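Local coordinates for flagellar hook-associated protein 2 (Bdellovibrio bacteriovorus, PDB 6KTY), which caps the tip of the growing flagellar filament and probably promotes flagellin polymerisation there, being present here as a central fragment of the full-length protein, at the interface of chains A and B. Numbering follows the deposited sequence. Chains: chain A/B, Flagellar hook-associated protein 2.

The interface of chains A and B. Residues chain A 157, 160-162; chain B 47, 103-105, 116.
A:Phe160 and B:Met47 form the apolar centre of this patch, where residues of strands 153-157 and 160-164 of chain A pack against strands 45-48, 98-104 and 113-119 and the loop residue B:Asp105 of chain B. The two side chains run past each other in opposite directions. B:Met47 CB sits over the centre of the A:Phe160 ring, 4.0 Å above its plane, while the methyl CE lies 3.5 Å from A:Phe160 CB. A bend at the end of the methionine chain (chi3 -80°) turns this methyl back toward chain A, where it also meets A:Val157 CG1. The thioether sulfur SD faces A:Ile162 CG2 at 3.9 Å, so this side chain touches A:Val157, A:Phe160 and A:Ile162.

B:Leu116 splits its branches: CD1 lies 3.6 Å from A:Phe160 CD2, whereas CD2 meets A:Val157 CG2 tip to tip at 3.9 Å.

At the other end the packing is mixed. The carboxylate carbon CG of B:Asp105 comes within 3.6 Å of A:Ile162 CB, the two side chains crossing at a slant. With CG1 of A:Ile162 set between its own backbone N and carbonyl carbon (chi1 64°), the longer branch points toward B:Val103 and B:Glu104. Both chains are copies of FliD, but the structure alone does not show whether this contact occurs in the pentameric cap. The end methyl CD1 of A:Ile162 stops 3.8 Å from the B:Glu104 backbone O.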
ATOM      1  N   VAL A 157      -0.418  -8.164 -16.832  1.00 28.96           N
ATOM      2  CA  VAL A 157      -0.828  -9.551 -16.796  1.00 29.08           C
ATOM      3  C   VAL A 157       0.444 -10.375 -17.006  1.00 29.74           C
ATOM      4  O   VAL A 157       1.182 -10.172 -17.975  1.00 27.84           O
ATOM      5  CB  VAL A 157      -1.945  -9.849 -17.812  1.00 29.94           C
ATOM      6  CG1 VAL A 157      -1.520  -9.496 -19.233  1.00 30.25           C
ATOM      7  CG2 VAL A 157      -2.407 -11.299 -17.686  1.00 32.58           C
ATOM      8  N   PHE A 160       3.281  -8.185 -18.008  1.00 31.36           N
ATOM      9  CA  PHE A 160       3.207  -7.361 -19.206  1.00 30.92           C
ATOM     10  C   PHE A 160       2.153  -6.288 -19.048  1.00 30.65           C
ATOM     11  O   PHE A 160       0.979  -6.602 -18.796  1.00 28.87           O
ATOM     12  CB  PHE A 160       2.845  -8.182 -20.433  1.00 31.07           C
ATOM     13  CG  PHE A 160       3.827  -9.240 -20.758  1.00 31.24           C
ATOM     14  CD1 PHE A 160       5.025  -8.930 -21.396  1.00 29.82           C
ATOM     15  CD2 PHE A 160       3.566 -10.544 -20.441  1.00 29.20           C
ATOM     16  CE1 PHE A 160       5.937  -9.900 -21.697  1.00 30.10           C
ATOM     17  CE2 PHE A 160       4.490 -11.541 -20.776  1.00 30.17           C
ATOM     18  CZ  PHE A 160       5.671 -11.205 -21.412  1.00 30.67           C
ATOM     19  N   GLU A 161       2.551  -5.026 -19.249  1.00 30.93           N
ATOM     20  CA  GLU A 161       1.624  -3.910 -19.094  1.00 31.14           C
ATOM     21  C   GLU A 161       0.806  -3.755 -20.380  1.00 31.21           C
ATOM     22  O   GLU A 161       1.363  -3.637 -21.442  1.00 32.25           O
ATOM     23  CB  GLU A 161       2.363  -2.589 -18.761  1.00 32.04           C
ATOM     24  CG  GLU A 161       1.406  -1.429 -18.622  1.00 34.18           C
ATOM     25  CD  GLU A 161       2.065  -0.151 -18.163  1.00 41.44           C
ATOM     26  OE1 GLU A 161       2.078   0.803 -18.960  1.00 42.55           O
ATOM     27  OE2 GLU A 161       2.572  -0.120 -17.022  1.00 44.94           O
ATOM     28  N   ILE A 162      -0.514  -3.840 -20.261  1.00 30.22           N
ATOM     29  CA  ILE A 162      -1.414  -3.590 -21.363  1.00 30.82           C
ATOM     30  C   ILE A 162      -2.416  -2.523 -20.945  1.00 29.69           C
ATOM     31  O   ILE A 162      -2.552  -2.204 -19.745  1.00 28.28           O
ATOM     32  CB  ILE A 162      -2.132  -4.870 -21.820  1.00 31.76           C
ATOM     33  CG1 ILE A 162      -3.044  -5.420 -20.719  1.00 31.26           C
ATOM     34  CG2 ILE A 162      -1.106  -5.919 -22.265  1.00 32.36           C
ATOM     35  CD1 ILE A 162      -3.850  -6.586 -21.153  1.00 34.66           C
TER
ATOM     36  N   MET B  47       4.821 -12.171 -25.083  1.00 23.65           N
ATOM     37  CA  MET B  47       3.590 -11.572 -25.622  1.00 25.17           C
ATOM     38  C   MET B  47       3.838 -11.138 -27.028  1.00 25.94           C
ATOM     39  O   MET B  47       4.869 -10.501 -27.300  1.00 25.77           O
ATOM     40  CB  MET B  47       3.113 -10.372 -24.778  1.00 26.92           C
ATOM     41  CG  MET B  47       1.679  -9.908 -25.118  1.00 31.04           C
ATOM     42  SD  MET B  47       1.026  -8.641 -24.051  1.00 41.10           S
ATOM     43  CE  MET B  47       0.540  -9.626 -22.651  1.00 38.77           C
ATOM     44  N   VAL B 103      -5.109 -11.497 -25.538  1.00 27.55           N
ATOM     45  CA  VAL B 103      -5.514 -10.351 -24.752  1.00 28.86           C
ATOM     46  C   VAL B 103      -5.704  -9.167 -25.703  1.00 30.32           C
ATOM     47  O   VAL B 103      -5.224  -9.200 -26.847  1.00 29.03           O
ATOM     48  CB  VAL B 103      -4.494 -10.048 -23.613  1.00 29.19           C
ATOM     49  CG1 VAL B 103      -4.340 -11.250 -22.663  1.00 29.03           C
ATOM     50  CG2 VAL B 103      -3.149  -9.601 -24.177  1.00 30.15           C
ATOM     51  N   GLU B 104      -6.421  -8.151 -25.231  1.00 32.24           N
ATOM     52  CA  GLU B 104      -6.626  -6.925 -25.973  1.00 34.60           C
ATOM     53  C   GLU B 104      -5.861  -5.797 -25.278  1.00 35.53           C
ATOM     54  O   GLU B 104      -6.059  -5.546 -24.086  1.00 37.88           O
ATOM     55  CB  GLU B 104      -8.113  -6.594 -26.039  1.00 36.93           C
ATOM     56  CG  GLU B 104      -8.422  -5.627 -27.136  1.00 41.63           C
ATOM     57  CD  GLU B 104      -9.897  -5.527 -27.478  1.00 46.30           C
ATOM     58  OE1 GLU B 104     -10.217  -4.698 -28.361  1.00 51.13           O
ATOM     59  OE2 GLU B 104     -10.710  -6.278 -26.889  1.00 45.38           O
ATOM     60  N   ASP B 105      -4.965  -5.152 -26.014  1.00 35.22           N
ATOM     61  CA  ASP B 105      -4.142  -4.082 -25.491  1.00 36.59           C
ATOM     62  C   ASP B 105      -4.341  -2.845 -26.334  1.00 39.27           C
ATOM     63  O   ASP B 105      -3.852  -2.764 -27.469  1.00 39.96           O
ATOM     64  CB  ASP B 105      -2.669  -4.483 -25.495  1.00 35.38           C
ATOM     65  CG  ASP B 105      -1.723  -3.348 -25.047  1.00 35.85           C
ATOM     66  OD1 ASP B 105      -2.159  -2.303 -24.520  1.00 35.02           O
ATOM     67  OD2 ASP B 105      -0.515  -3.516 -25.251  1.00 35.91           O
ATOM     68  N   LEU B 116      -0.589 -14.011 -25.673  1.00 22.34           N
ATOM     69  CA  LEU B 116       0.222 -14.134 -24.463  1.00 22.16           C
ATOM     70  C   LEU B 116       0.468 -15.613 -24.208  1.00 22.50           C
ATOM     71  O   LEU B 116      -0.491 -16.397 -24.092  1.00 21.46           O
ATOM     72  CB  LEU B 116      -0.521 -13.513 -23.268  1.00 23.67           C
ATOM     73  CG  LEU B 116       0.015 -13.813 -21.840  1.00 26.42           C
ATOM     74  CD1 LEU B 116       1.371 -13.139 -21.651  1.00 26.28           C
ATOM     75  CD2 LEU B 116      -0.961 -13.321 -20.741  1.00 31.52           C
TER